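Local coordinates for agmatinase (Deinococcus radiodurans, PDB 1WOH), which probably hydrolyses agmatine to putrescine and urea at a centre of two manganese ions, at residues Ile40-Arg45 with Gly240-Glu245; His138-Asp143 with Val224-Asp229; Ala144-Thr149 with Val179-Leu184; Leu173-Thr178 with Gly198-Pro203; Val228-Phe233 with Leu270-Leu275. All blocks are in the same frame, centred on the assembly; numbering follows the deposited sequence.

How the contacts relate
Contacts 2, 4 and 5 pair neighbouring strands of the central parallel sheet, which run 266-273, 223-229, 137-142, 173-181, 200-203 across it. Contacts 5 and 2 share V228 and D229 on strand 223-229, their centres about 9 Å apart. Contact 4 lies about 10 Å from contact 2 and about 17 Å from contact 5, centre to centre. Contact 3 joins the loop after strand 137-142 to segment 179-184, and contact 1 joins two further loops, its centre about 13 Å from that of contact 3. Along the chain, contacts 2, 3 and 4 are nested within contact 1, and contact 5 crosses contact 1. Contacts 2, 3 and 5 bring manganese ligands from strand ends and following loops into one site, which contact 1 borders.

Contact 1: residues Ile40-Arg45 with Gly240-Glu245; sequences IALGFR and GTSSPE
R45 holds S242 with its guanidinium and with its backbone, and this is the tight part of the contact. S242 O is gripped side-on: R45 NE lies 3.0 Å from it, in the carbonyl plane and on a lone pair, while R45 NH2, at 3.1 Å, stands above that plane. The bend at chi3 (-65°) places NE for this grip. R45 NH2 also makes a weak bond of 2.9 Å to T241 O, and R45 NH1 is taken by T282 of the second subunit. Closer to the backbone, R45 N donates to S242 OG over 3.0 Å. The F44 ring is packed on one face by its own neighbour, with R45 CG 3.5 Å above the ring centre, and S243 OG sits at its edge. Toward L42 and G43 the contact is looser: L42 CD1 stays 4.4 Å from S242 OG, and a water bridges here, bonded to S242 OG at 3.2 Å and weakly to G43 N. T241 and S243 approach the manganese ligands D231 and H145, their side chains about 4 Å apart at the nearest atoms, so the paired loops border the metal site. F44 also packs on R61 of the second subunit, and R45 on F50 of the third. Segment 40-45 follows strand 31-36 and precedes helix 51-59; segment 240-245 links strand 223-229 to helix 251-264.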
# COMPACT_ATOMS: atom_id res chain seq x y z
N ILE A 40 4.35 7.60 -21.45
CA ILE A 40 3.24 7.13 -22.26
C ILE A 40 3.60 6.15 -23.38
O ILE A 40 2.71 5.68 -24.11
CB ILE A 40 2.44 8.31 -22.85
CG1 ILE A 40 3.36 9.22 -23.67
CG2 ILE A 40 1.78 9.10 -21.73
CD1 ILE A 40 2.61 10.31 -24.41
N ALA A 41 4.88 5.83 -23.53
CA ALA A 41 5.30 4.91 -24.57
C ALA A 41 5.49 3.47 -24.09
O ALA A 41 5.72 2.57 -24.89
CB ALA A 41 6.59 5.41 -25.24
N LEU A 42 5.40 3.23 -22.78
CA LEU A 42 5.57 1.87 -22.30
C LEU A 42 4.31 1.04 -22.57
O LEU A 42 3.21 1.59 -22.72
CB LEU A 42 5.93 1.86 -20.81
CG LEU A 42 5.02 2.61 -19.85
CD1 LEU A 42 3.86 1.72 -19.43
CD2 LEU A 42 5.82 3.03 -18.63
N GLY A 43 4.46 -0.27 -22.66
CA GLY A 43 3.31 -1.10 -22.96
C GLY A 43 2.57 -1.75 -21.81
O GLY A 43 1.54 -2.39 -22.03
N PHE A 44 3.06 -1.61 -20.58
CA PHE A 44 2.40 -2.26 -19.46
C PHE A 44 1.96 -1.34 -18.31
O PHE A 44 0.90 -0.72 -18.37
CB PHE A 44 3.33 -3.39 -18.96
CG PHE A 44 2.69 -4.35 -17.99
CD1 PHE A 44 3.49 -5.14 -17.17
CD2 PHE A 44 1.30 -4.47 -17.88
CE1 PHE A 44 2.93 -6.03 -16.26
CE2 PHE A 44 0.73 -5.35 -16.97
CZ PHE A 44 1.54 -6.14 -16.15
N ARG A 45 2.78 -1.24 -17.27
CA ARG A 45 2.44 -0.45 -16.08
C ARG A 45 3.09 0.94 -15.99
O ARG A 45 4.30 1.05 -15.84
CB ARG A 45 2.79 -1.27 -14.83
CG ARG A 45 2.10 -2.64 -14.80
CD ARG A 45 2.43 -3.42 -13.53
NE ARG A 45 3.85 -3.77 -13.43
CZ ARG A 45 4.40 -4.33 -12.36
NH1 ARG A 45 3.65 -4.60 -11.29
NH2 ARG A 45 5.70 -4.59 -12.34
N GLY A 240 10.60 -1.90 -8.49
CA GLY A 240 9.88 -0.78 -9.06
C GLY A 240 10.11 -0.51 -10.53
O GLY A 240 10.81 0.44 -10.90
N THR A 241 9.53 -1.34 -11.38
CA THR A 241 9.67 -1.18 -12.83
C THR A 241 8.49 -1.87 -13.52
O THR A 241 7.95 -2.85 -13.01
CB THR A 241 11.03 -1.77 -13.34
OG1 THR A 241 11.26 -1.36 -14.69
CG2 THR A 241 11.03 -3.27 -13.28
N SER A 242 8.10 -1.37 -14.68
CA SER A 242 6.95 -1.91 -15.41
C SER A 242 6.95 -3.39 -15.76
O SER A 242 6.00 -4.13 -15.44
CB SER A 242 6.74 -1.13 -16.72
OG SER A 242 5.74 -1.77 -17.52
N SER A 243 8.02 -3.84 -16.41
CA SER A 243 8.09 -5.22 -16.87
C SER A 243 9.30 -5.98 -16.35
O SER A 243 10.27 -6.18 -17.08
CB SER A 243 8.08 -5.25 -18.39
OG SER A 243 6.89 -4.65 -18.88
N PRO A 244 9.24 -6.43 -15.10
CA PRO A 244 10.32 -7.18 -14.46
C PRO A 244 10.56 -8.58 -15.05
O PRO A 244 9.63 -9.23 -15.53
CB PRO A 244 9.89 -7.23 -13.00
CG PRO A 244 8.38 -7.26 -13.10
CD PRO A 244 8.11 -6.21 -14.17
N GLU A 245 11.81 -9.02 -15.00
CA GLU A 245 12.20 -10.33 -15.50
C GLU A 245 13.07 -10.94 -14.39
O GLU A 245 14.01 -10.29 -13.91
CB GLU A 245 13.01 -10.15 -16.79
CG GLU A 245 12.80 -11.23 -17.83
CD GLU A 245 11.35 -11.42 -18.21
OE1 GLU A 245 10.76 -10.54 -18.89
OE2 GLU A 245 10.79 -12.45 -17.82
O HOH W 1 6.52 -1.88 -20.62

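Contact 2: residues His138-Asp143 with Val224-Asp229; sequences HVVQLD and VYFSVD
Y225 O is shared by two neighbouring donors of segment 138-143: V140 N donates to it over 2.9 Å, and V139 CA brings its hydrogen to it at 3.3 Å. The same pattern continues along the pair, with Y225 N on H138 O, S227 N on V140 O, L142 N on S227 O and D229 N on L142 O. These five bonds make a parallel ladder, the strands inclined by 23°. On one face V140 carries the packing: its CG2 touches V224 CG1 at 3.6 Å, while its CB lies at the edge of the F226 ring, 3.7 Å from F226 CD2. A chi1 of -75° sets F226 CG beside its backbone N, and the ring lies alongside V140. This is the middle of the arginase-type alpha/beta fold, and helix 251-264 covers that face, with L258 resting on both L142 and F226. Strand 223-229 ends at D229, and D143 directly follows strand 137-142; each is a ligand of both manganese ions, neither bound in this chain. D143 OD1 and D229 OD2 are 3.0 Å apart, two acceptors whose carboxylate planes differ by 58°; a shared cation would probably offset their repulsion. D143 OD1 accepts from H145 N, and D229 OD1 from D231 N. Q141 steadies D143: its NE2 reaches D143 OD2 over 3.0 Å from above the carboxylate plane and also bonds L146 O, while T178 OG1 holds Q141 OE1.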
# COMPACT_ATOMS: atom_id res chain seq x y z
N HIS A 138 29.48 5.00 -28.85
CA HIS A 138 29.19 3.65 -28.40
C HIS A 138 28.20 3.76 -27.25
O HIS A 138 28.25 4.71 -26.47
CB HIS A 138 30.44 2.96 -27.86
CG HIS A 138 31.38 2.48 -28.92
ND1 HIS A 138 31.79 1.16 -29.00
CD2 HIS A 138 32.00 3.13 -29.93
CE1 HIS A 138 32.63 1.03 -30.02
NE2 HIS A 138 32.77 2.21 -30.60
N VAL A 139 27.28 2.80 -27.15
CA VAL A 139 26.33 2.80 -26.05
C VAL A 139 26.51 1.51 -25.26
O VAL A 139 26.59 0.43 -25.84
CB VAL A 139 24.85 2.85 -26.51
CG1 VAL A 139 23.91 2.60 -25.31
CG2 VAL A 139 24.55 4.20 -27.12
N VAL A 140 26.62 1.65 -23.94
CA VAL A 140 26.72 0.50 -23.05
C VAL A 140 25.35 0.51 -22.38
O VAL A 140 25.01 1.43 -21.64
CB VAL A 140 27.83 0.66 -21.99
CG1 VAL A 140 27.70 -0.43 -20.94
CG2 VAL A 140 29.20 0.55 -22.67
N GLN A 141 24.57 -0.52 -22.68
CA GLN A 141 23.20 -0.63 -22.20
C GLN A 141 22.95 -1.76 -21.21
O GLN A 141 23.20 -2.93 -21.52
CB GLN A 141 22.30 -0.81 -23.45
CG GLN A 141 20.90 -1.32 -23.21
CD GLN A 141 20.21 -1.77 -24.50
OE1 GLN A 141 20.85 -1.84 -25.57
NE2 GLN A 141 18.93 -2.08 -24.42
N LEU A 142 22.48 -1.42 -20.01
CA LEU A 142 22.14 -2.43 -19.00
C LEU A 142 20.64 -2.57 -19.19
O LEU A 142 19.92 -1.58 -19.13
CB LEU A 142 22.45 -1.94 -17.58
CG LEU A 142 23.92 -1.73 -17.21
CD1 LEU A 142 24.02 -1.47 -15.73
CD2 LEU A 142 24.74 -2.95 -17.56
N ASP A 143 20.16 -3.79 -19.40
CA ASP A 143 18.74 -3.94 -19.70
C ASP A 143 18.36 -5.41 -19.75
O ASP A 143 19.17 -6.26 -20.12
CB ASP A 143 18.52 -3.33 -21.10
CG ASP A 143 17.11 -2.83 -21.32
OD1 ASP A 143 16.16 -3.40 -20.75
OD2 ASP A 143 16.96 -1.87 -22.11
N VAL A 224 31.66 6.73 -24.80
CA VAL A 224 30.54 5.91 -24.34
C VAL A 224 29.40 6.65 -23.65
O VAL A 224 29.61 7.54 -22.83
CB VAL A 224 31.06 4.80 -23.39
CG1 VAL A 224 29.89 4.05 -22.74
CG2 VAL A 224 31.95 3.84 -24.16
N TYR A 225 28.18 6.25 -24.01
CA TYR A 225 26.96 6.78 -23.42
C TYR A 225 26.42 5.58 -22.65
O TYR A 225 26.32 4.48 -23.21
CB TYR A 225 25.97 7.18 -24.51
CG TYR A 225 24.62 7.63 -24.01
CD1 TYR A 225 24.31 8.99 -23.89
CD2 TYR A 225 23.63 6.70 -23.70
CE1 TYR A 225 23.04 9.41 -23.49
CE2 TYR A 225 22.36 7.10 -23.29
CZ TYR A 225 22.07 8.45 -23.19
OH TYR A 225 20.81 8.85 -22.81
N PHE A 226 26.11 5.77 -21.37
CA PHE A 226 25.57 4.71 -20.53
C PHE A 226 24.05 4.81 -20.49
O PHE A 226 23.51 5.88 -20.19
CB PHE A 226 26.06 4.85 -19.08
CG PHE A 226 27.49 4.45 -18.85
CD1 PHE A 226 28.32 5.25 -18.08
CD2 PHE A 226 27.98 3.26 -19.35
CE1 PHE A 226 29.63 4.87 -17.80
CE2 PHE A 226 29.29 2.86 -19.08
CZ PHE A 226 30.12 3.67 -18.30
N SER A 227 23.35 3.72 -20.79
CA SER A 227 21.90 3.72 -20.69
C SER A 227 21.57 2.63 -19.68
O SER A 227 21.83 1.45 -19.93
CB SER A 227 21.22 3.40 -22.02
OG SER A 227 19.81 3.37 -21.82
N VAL A 228 21.03 3.02 -18.54
CA VAL A 228 20.69 2.06 -17.51
C VAL A 228 19.19 1.91 -17.34
O VAL A 228 18.52 2.83 -16.86
CB VAL A 228 21.29 2.46 -16.14
CG1 VAL A 228 20.90 1.41 -15.08
CG2 VAL A 228 22.81 2.57 -16.24
N ASP A 229 18.66 0.77 -17.78
CA ASP A 229 17.25 0.47 -17.61
C ASP A 229 17.24 -0.30 -16.29
O ASP A 229 17.90 -1.33 -16.17
CB ASP A 229 16.76 -0.43 -18.75
CG ASP A 229 15.29 -0.78 -18.63
OD1 ASP A 229 14.77 -0.83 -17.50
OD2 ASP A 229 14.65 -1.04 -19.67

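Contact 3: residues Ala144-Thr149 with Val179-Leu184; sequences AHLDFT and VGLRGL
A144 O takes the backbone bond of the contact, from R182 N at 3.2 Å with the donor tilted 18° from the carbonyl plane. L181 CA sends its hydrogen to the same oxygen over 3.4 Å. The R182 side chain turns back on its own segment, NH1 donating to G180 O at 2.9 Å; its chain is extended from CG to NE, and chi4 of -87° swings CZ out of that line. NH1 also bonds G232 O, and NH2 bonds E245 O. The sequence D143-A144-H145-L146-D147 is the metal-binding DAHxD motif of the arginase family, in the loop that leaves strand 137-142, and H145 and D147 are manganese ligands, though no ion is bound in this chain. Contacts with flat groups centre on the A144 methyl: CB lies over one face of the R182 guanidinium, 3.7 Å above its plane and displaced toward the rim, and also over the centre of the H145 ring. An alanine in place of R182 would probably leave the carbonyl oxygens of G180, G232 and E245 without this donor group and uncover the A144 methyl. Apolar packing comes from L181, whose CD2 presses to 3.2 Å from H145 C, while its CD1 meets L146 CD1 at 4.0 Å. G180 has phi 111°, where a side chain would run into V179 O. L146 also leans on V191 of helix 188-196.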
# COMPACT_ATOMS: atom_id res chain seq x y z
N ALA A 144 17.12 -5.71 -19.38
CA ALA A 144 16.63 -7.08 -19.46
C ALA A 144 16.14 -7.28 -20.89
O ALA A 144 16.04 -8.41 -21.37
CB ALA A 144 15.46 -7.28 -18.49
N HIS A 145 15.83 -6.18 -21.57
CA HIS A 145 15.32 -6.26 -22.94
C HIS A 145 16.24 -5.58 -23.96
O HIS A 145 16.96 -4.64 -23.63
CB HIS A 145 13.91 -5.63 -22.98
CG HIS A 145 13.00 -6.14 -21.90
ND1 HIS A 145 12.63 -5.37 -20.82
CD2 HIS A 145 12.41 -7.34 -21.73
CE1 HIS A 145 11.85 -6.08 -20.02
NE2 HIS A 145 11.70 -7.28 -20.56
N LEU A 146 16.21 -6.06 -25.20
CA LEU A 146 17.07 -5.49 -26.23
C LEU A 146 16.66 -4.08 -26.66
O LEU A 146 17.50 -3.22 -26.88
CB LEU A 146 17.13 -6.42 -27.45
CG LEU A 146 18.12 -6.01 -28.55
CD1 LEU A 146 19.54 -6.04 -28.01
CD2 LEU A 146 17.97 -6.96 -29.72
N ASP A 147 15.35 -3.86 -26.78
CA ASP A 147 14.81 -2.56 -27.18
C ASP A 147 15.40 -2.01 -28.50
O ASP A 147 15.76 -0.83 -28.60
CB ASP A 147 14.99 -1.54 -26.05
CG ASP A 147 14.18 -1.91 -24.81
OD1 ASP A 147 13.17 -2.64 -24.95
OD2 ASP A 147 14.53 -1.47 -23.69
N PHE A 148 15.47 -2.89 -29.49
CA PHE A 148 15.97 -2.55 -30.82
C PHE A 148 14.90 -2.93 -31.85
O PHE A 148 15.20 -3.23 -33.00
CB PHE A 148 17.25 -3.34 -31.11
CG PHE A 148 18.08 -2.78 -32.24
CD1 PHE A 148 18.65 -1.52 -32.12
CD2 PHE A 148 18.28 -3.51 -33.41
CE1 PHE A 148 19.42 -0.98 -33.16
CE2 PHE A 148 19.05 -2.98 -34.45
CZ PHE A 148 19.61 -1.71 -34.32
N THR A 149 13.64 -2.90 -31.42
CA THR A 149 12.53 -3.26 -32.30
C THR A 149 12.16 -2.13 -33.26
O THR A 149 12.22 -0.96 -32.90
CB THR A 149 11.31 -3.66 -31.45
OG1 THR A 149 11.57 -4.93 -30.83
CG2 THR A 149 10.04 -3.76 -32.30
N VAL A 179 23.87 -5.62 -22.00
CA VAL A 179 24.14 -6.64 -20.99
C VAL A 179 22.98 -6.83 -20.02
O VAL A 179 22.41 -5.86 -19.53
CB VAL A 179 25.40 -6.25 -20.18
CG1 VAL A 179 25.74 -7.34 -19.18
CG2 VAL A 179 26.55 -6.00 -21.14
N GLY A 180 22.64 -8.09 -19.76
CA GLY A 180 21.57 -8.41 -18.83
C GLY A 180 20.33 -9.02 -19.45
O GLY A 180 19.38 -9.35 -18.74
N LEU A 181 20.34 -9.18 -20.77
CA LEU A 181 19.19 -9.73 -21.49
C LEU A 181 18.72 -11.08 -20.97
O LEU A 181 19.52 -11.98 -20.71
CB LEU A 181 19.50 -9.84 -22.98
CG LEU A 181 19.87 -8.56 -23.74
CD1 LEU A 181 20.07 -8.89 -25.21
CD2 LEU A 181 18.78 -7.51 -23.58
N ARG A 182 17.40 -11.22 -20.86
CA ARG A 182 16.78 -12.45 -20.38
C ARG A 182 15.27 -12.36 -20.62
O ARG A 182 14.74 -11.28 -20.88
CB ARG A 182 17.06 -12.63 -18.89
CG ARG A 182 16.55 -11.49 -18.02
CD ARG A 182 17.14 -11.58 -16.62
NE ARG A 182 16.53 -10.63 -15.70
CZ ARG A 182 16.93 -9.37 -15.53
NH1 ARG A 182 17.96 -8.88 -16.22
NH2 ARG A 182 16.30 -8.60 -14.65
N GLY A 183 14.59 -13.50 -20.53
CA GLY A 183 13.15 -13.50 -20.74
C GLY A 183 12.73 -14.55 -21.75
O GLY A 183 13.55 -14.99 -22.55
N LEU A 184 11.46 -14.93 -21.73
CA LEU A 184 10.98 -15.94 -22.66
C LEU A 184 10.80 -15.41 -24.08
O LEU A 184 10.87 -16.18 -25.04
CB LEU A 184 9.65 -16.52 -22.19
CG LEU A 184 9.62 -17.22 -20.83
CD1 LEU A 184 8.22 -17.75 -20.57
CD2 LEU A 184 10.64 -18.36 -20.81

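Contact 4: residues Leu173-Thr178 with Gly198-Pro203; sequences LVHITT and GHTIIP
H175 and T200 meet across the two strands of a beta-alpha-beta unit, strand 173-181, helix 188-196 and strand 200-203. H175 NE2 and T200 OG1 are 2.9 Å apart in a hydrogen bond that either could donate, with the hydroxyl in the plane of the imidazole at its edge; chi1 of -174° carries H175 CG away from the backbone N. Three backbone bonds pair the segments in parallel register: T200 N gives to I176 O at 2.8 Å, T178 N to T200 O, and I202 N to T178 O at 2.7 Å. T200 O has more than one partner, since a water also donates to it and T177 CA points a hydrogen at it. That water gives its other hydrogen to T178 OG1 over 2.6 Å, and T178 OG1 has a second partner, Q141, on the next strand. G198 closes helix 188-196 in a Schellman motif, and P203 is the N-cap residue of helix 204-209. H199 adds a flat group: I176 CB stands over its ring face, 4.0 Å from the centroid and 23° off the normal, and F148 meets the ring edge-to-face. Neither ring nitrogen of H199, both buried, has a partner in the model. An alanine in place of H199 would probably open a gap above I176 and leave the F148 ring without its edge-to-face partner. On the T177 and T200 face, T177 CG2 comes within 3.9 Å of I202 CD1.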
# COMPACT_ATOMS: atom_id res chain seq x y z
N LEU A 173 26.39 6.67 -34.27
CA LEU A 173 26.15 5.68 -33.22
C LEU A 173 26.53 4.35 -33.87
O LEU A 173 25.69 3.68 -34.48
CB LEU A 173 24.68 5.67 -32.81
CG LEU A 173 24.36 5.16 -31.40
CD1 LEU A 173 22.84 5.18 -31.20
CD2 LEU A 173 24.90 3.76 -31.21
N VAL A 174 27.80 3.98 -33.73
CA VAL A 174 28.32 2.79 -34.38
C VAL A 174 28.25 1.46 -33.67
O VAL A 174 28.42 0.42 -34.31
CB VAL A 174 29.78 3.01 -34.80
CG1 VAL A 174 29.88 4.19 -35.76
CG2 VAL A 174 30.65 3.25 -33.58
N HIS A 175 28.02 1.46 -32.36
CA HIS A 175 28.00 0.18 -31.66
C HIS A 175 27.28 0.24 -30.34
O HIS A 175 27.32 1.24 -29.64
CB HIS A 175 29.44 -0.29 -31.44
CG HIS A 175 29.55 -1.66 -30.85
ND1 HIS A 175 29.65 -1.88 -29.49
CD2 HIS A 175 29.53 -2.88 -31.42
CE1 HIS A 175 29.69 -3.18 -29.26
NE2 HIS A 175 29.62 -3.81 -30.42
N ILE A 176 26.59 -0.85 -30.02
CA ILE A 176 25.89 -0.98 -28.75
C ILE A 176 26.28 -2.30 -28.11
O ILE A 176 26.38 -3.33 -28.77
CB ILE A 176 24.34 -0.99 -28.92
CG1 ILE A 176 23.88 0.32 -29.57
CG2 ILE A 176 23.66 -1.13 -27.55
CD1 ILE A 176 22.34 0.40 -29.74
N THR A 177 26.51 -2.25 -26.80
CA THR A 177 26.84 -3.44 -26.05
C THR A 177 25.71 -3.54 -25.04
O THR A 177 25.58 -2.67 -24.17
CB THR A 177 28.17 -3.29 -25.29
OG1 THR A 177 29.24 -3.12 -26.23
CG2 THR A 177 28.42 -4.53 -24.44
N THR A 178 24.88 -4.57 -25.15
CA THR A 178 23.75 -4.76 -24.25
C THR A 178 24.01 -5.90 -23.29
O THR A 178 24.31 -7.02 -23.71
CB THR A 178 22.47 -5.05 -25.05
OG1 THR A 178 22.32 -4.05 -26.06
CG2 THR A 178 21.25 -5.04 -24.14
N GLY A 198 26.64 -5.69 -35.95
CA GLY A 198 27.84 -5.83 -35.15
C GLY A 198 27.64 -5.55 -33.67
O GLY A 198 28.61 -5.57 -32.90
N HIS A 199 26.41 -5.27 -33.26
CA HIS A 199 26.15 -4.98 -31.85
C HIS A 199 26.51 -6.20 -31.00
O HIS A 199 26.48 -7.34 -31.48
CB HIS A 199 24.68 -4.61 -31.63
CG HIS A 199 24.30 -3.27 -32.18
ND1 HIS A 199 25.12 -2.54 -33.01
CD2 HIS A 199 23.17 -2.54 -32.02
CE1 HIS A 199 24.52 -1.41 -33.34
NE2 HIS A 199 23.33 -1.39 -32.76
N THR A 200 26.85 -5.96 -29.74
CA THR A 200 27.23 -7.03 -28.83
C THR A 200 26.10 -7.31 -27.86
O THR A 200 25.64 -6.42 -27.14
CB THR A 200 28.50 -6.65 -28.05
OG1 THR A 200 29.55 -6.35 -28.98
CG2 THR A 200 28.95 -7.81 -27.16
N ILE A 201 25.65 -8.56 -27.85
CA ILE A 201 24.56 -8.99 -27.00
C ILE A 201 25.09 -9.91 -25.91
O ILE A 201 25.61 -10.98 -26.20
CB ILE A 201 23.49 -9.72 -27.84
CG1 ILE A 201 22.86 -8.75 -28.83
CG2 ILE A 201 22.44 -10.35 -26.94
CD1 ILE A 201 21.74 -9.34 -29.67
N ILE A 202 24.98 -9.48 -24.66
CA ILE A 202 25.47 -10.28 -23.54
C ILE A 202 24.33 -10.68 -22.61
O ILE A 202 23.91 -9.90 -21.76
CB ILE A 202 26.55 -9.51 -22.74
CG1 ILE A 202 27.67 -9.05 -23.68
CG2 ILE A 202 27.13 -10.40 -21.65
CD1 ILE A 202 28.74 -8.18 -23.02
N PRO A 203 23.81 -11.90 -22.77
CA PRO A 203 22.71 -12.41 -21.93
C PRO A 203 23.12 -12.43 -20.46
O PRO A 203 24.30 -12.53 -20.15
CB PRO A 203 22.49 -13.82 -22.48
CG PRO A 203 22.98 -13.73 -23.89
CD PRO A 203 24.23 -12.91 -23.76
O HOH W 2 23.34 -4.70 -28.41

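Contact 5: residues Val228-Phe233 with Leu270-Leu275; sequences VDVDGF and LDLVEL
Strands 223-229 and 266-273, joined by helix 251-264 in a beta-alpha-beta unit, run side by side here and lead into the manganese site, where D229 and D231 are manganese ligands, no ion being bound in this chain. Three backbone bonds tie the segments: V228 N to D271 O, V273 N to V228 O at 2.9 Å, and V230 N to V273 O at 3.1 Å. L272 lies against two valines, its CD2 3.8 Å from V228 CG1 and its CD1 equally close to V230 CG1, the V230 and L272 side chains crossing at about a right angle. M289 of helix 284-302 lies on V230 and L272. Where the strand gives way to the 3-10 segment 230-232, D229 OD1 accepts from D231 N at 2.9 Å, an Asx turn whose donor stands above the carboxylate plane. E274 CB packs at 3.3 Å from D229 OD1, while E274 OE2 is held by H121 N and N159 ND2. A water donates to D231 OD2 over 3.1 Å and weakly to E274 OE1. The turn helps to orient the D229 carboxylate. D229 OD1 and D231 OD1, both acceptors, lie 3.2 Å apart, a repulsion that a manganese ion would probably offset, with E274 nearby as a further negative charge.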
# COMPACT_ATOMS: atom_id res chain seq x y z
N VAL A 228 21.03 3.02 -18.54
CA VAL A 228 20.69 2.06 -17.51
C VAL A 228 19.19 1.91 -17.34
O VAL A 228 18.52 2.83 -16.86
CB VAL A 228 21.29 2.46 -16.14
CG1 VAL A 228 20.90 1.41 -15.08
CG2 VAL A 228 22.81 2.57 -16.24
N ASP A 229 18.66 0.77 -17.78
CA ASP A 229 17.25 0.47 -17.61
C ASP A 229 17.24 -0.30 -16.29
O ASP A 229 17.90 -1.33 -16.17
CB ASP A 229 16.76 -0.43 -18.75
CG ASP A 229 15.29 -0.78 -18.63
OD1 ASP A 229 14.77 -0.83 -17.50
OD2 ASP A 229 14.65 -1.04 -19.67
N VAL A 230 16.51 0.19 -15.29
CA VAL A 230 16.51 -0.49 -14.00
C VAL A 230 16.02 -1.94 -14.05
O VAL A 230 16.34 -2.71 -13.15
CB VAL A 230 15.69 0.30 -12.93
CG1 VAL A 230 16.16 1.75 -12.89
CG2 VAL A 230 14.20 0.24 -13.22
N ASP A 231 15.27 -2.33 -15.08
CA ASP A 231 14.81 -3.72 -15.10
C ASP A 231 15.94 -4.68 -15.44
O ASP A 231 15.77 -5.90 -15.43
CB ASP A 231 13.57 -3.93 -16.02
CG ASP A 231 13.87 -3.79 -17.51
OD1 ASP A 231 15.03 -3.96 -17.92
OD2 ASP A 231 12.91 -3.53 -18.26
N GLY A 232 17.12 -4.12 -15.72
CA GLY A 232 18.28 -4.95 -15.97
C GLY A 232 18.65 -5.62 -14.65
O GLY A 232 19.22 -6.71 -14.61
N PHE A 233 18.30 -4.94 -13.55
CA PHE A 233 18.58 -5.47 -12.22
C PHE A 233 17.53 -6.48 -11.80
O PHE A 233 16.39 -6.41 -12.22
CB PHE A 233 18.62 -4.34 -11.19
CG PHE A 233 19.79 -3.43 -11.37
CD1 PHE A 233 19.67 -2.26 -12.11
CD2 PHE A 233 21.03 -3.79 -10.86
CE1 PHE A 233 20.79 -1.47 -12.35
CE2 PHE A 233 22.15 -3.00 -11.10
CZ PHE A 233 22.03 -1.84 -11.85
N LEU A 270 24.82 9.71 -19.40
CA LEU A 270 24.17 8.55 -18.81
C LEU A 270 22.68 8.81 -18.61
O LEU A 270 22.29 9.91 -18.24
CB LEU A 270 24.80 8.23 -17.45
CG LEU A 270 24.10 7.20 -16.56
CD1 LEU A 270 25.11 6.54 -15.63
CD2 LEU A 270 22.99 7.87 -15.75
N ASP A 271 21.86 7.80 -18.88
CA ASP A 271 20.44 7.94 -18.62
C ASP A 271 20.03 6.81 -17.69
O ASP A 271 20.64 5.74 -17.68
CB ASP A 271 19.57 8.00 -19.91
CG ASP A 271 19.49 6.69 -20.69
OD1 ASP A 271 19.47 5.59 -20.09
OD2 ASP A 271 19.41 6.76 -21.94
N LEU A 272 19.04 7.09 -16.85
CA LEU A 272 18.53 6.14 -15.87
C LEU A 272 17.05 6.09 -16.17
O LEU A 272 16.33 7.06 -15.91
CB LEU A 272 18.79 6.67 -14.45
CG LEU A 272 18.57 5.74 -13.25
CD1 LEU A 272 17.09 5.42 -13.09
CD2 LEU A 272 19.37 4.47 -13.44
N VAL A 273 16.59 4.98 -16.74
CA VAL A 273 15.20 4.85 -17.16
C VAL A 273 14.39 3.68 -16.62
O VAL A 273 14.92 2.73 -16.04
CB VAL A 273 15.12 4.79 -18.71
CG1 VAL A 273 15.80 6.00 -19.33
CG2 VAL A 273 15.78 3.51 -19.22
N GLU A 274 13.07 3.78 -16.81
CA GLU A 274 12.09 2.76 -16.43
C GLU A 274 11.84 2.54 -14.94
O GLU A 274 11.23 1.54 -14.55
CB GLU A 274 12.46 1.44 -17.11
CG GLU A 274 12.33 1.45 -18.64
CD GLU A 274 10.89 1.33 -19.14
OE1 GLU A 274 10.05 0.80 -18.40
OE2 GLU A 274 10.62 1.75 -20.29
N LEU A 275 12.31 3.44 -14.09
CA LEU A 275 12.05 3.31 -12.66
C LEU A 275 10.58 3.68 -12.45
O LEU A 275 10.12 4.70 -12.98
CB LEU A 275 12.93 4.29 -11.88
CG LEU A 275 13.32 4.07 -10.41
CD1 LEU A 275 13.45 5.44 -9.74
CD2 LEU A 275 12.32 3.22 -9.69
O HOH W 3 10.40 -2.34 -16.96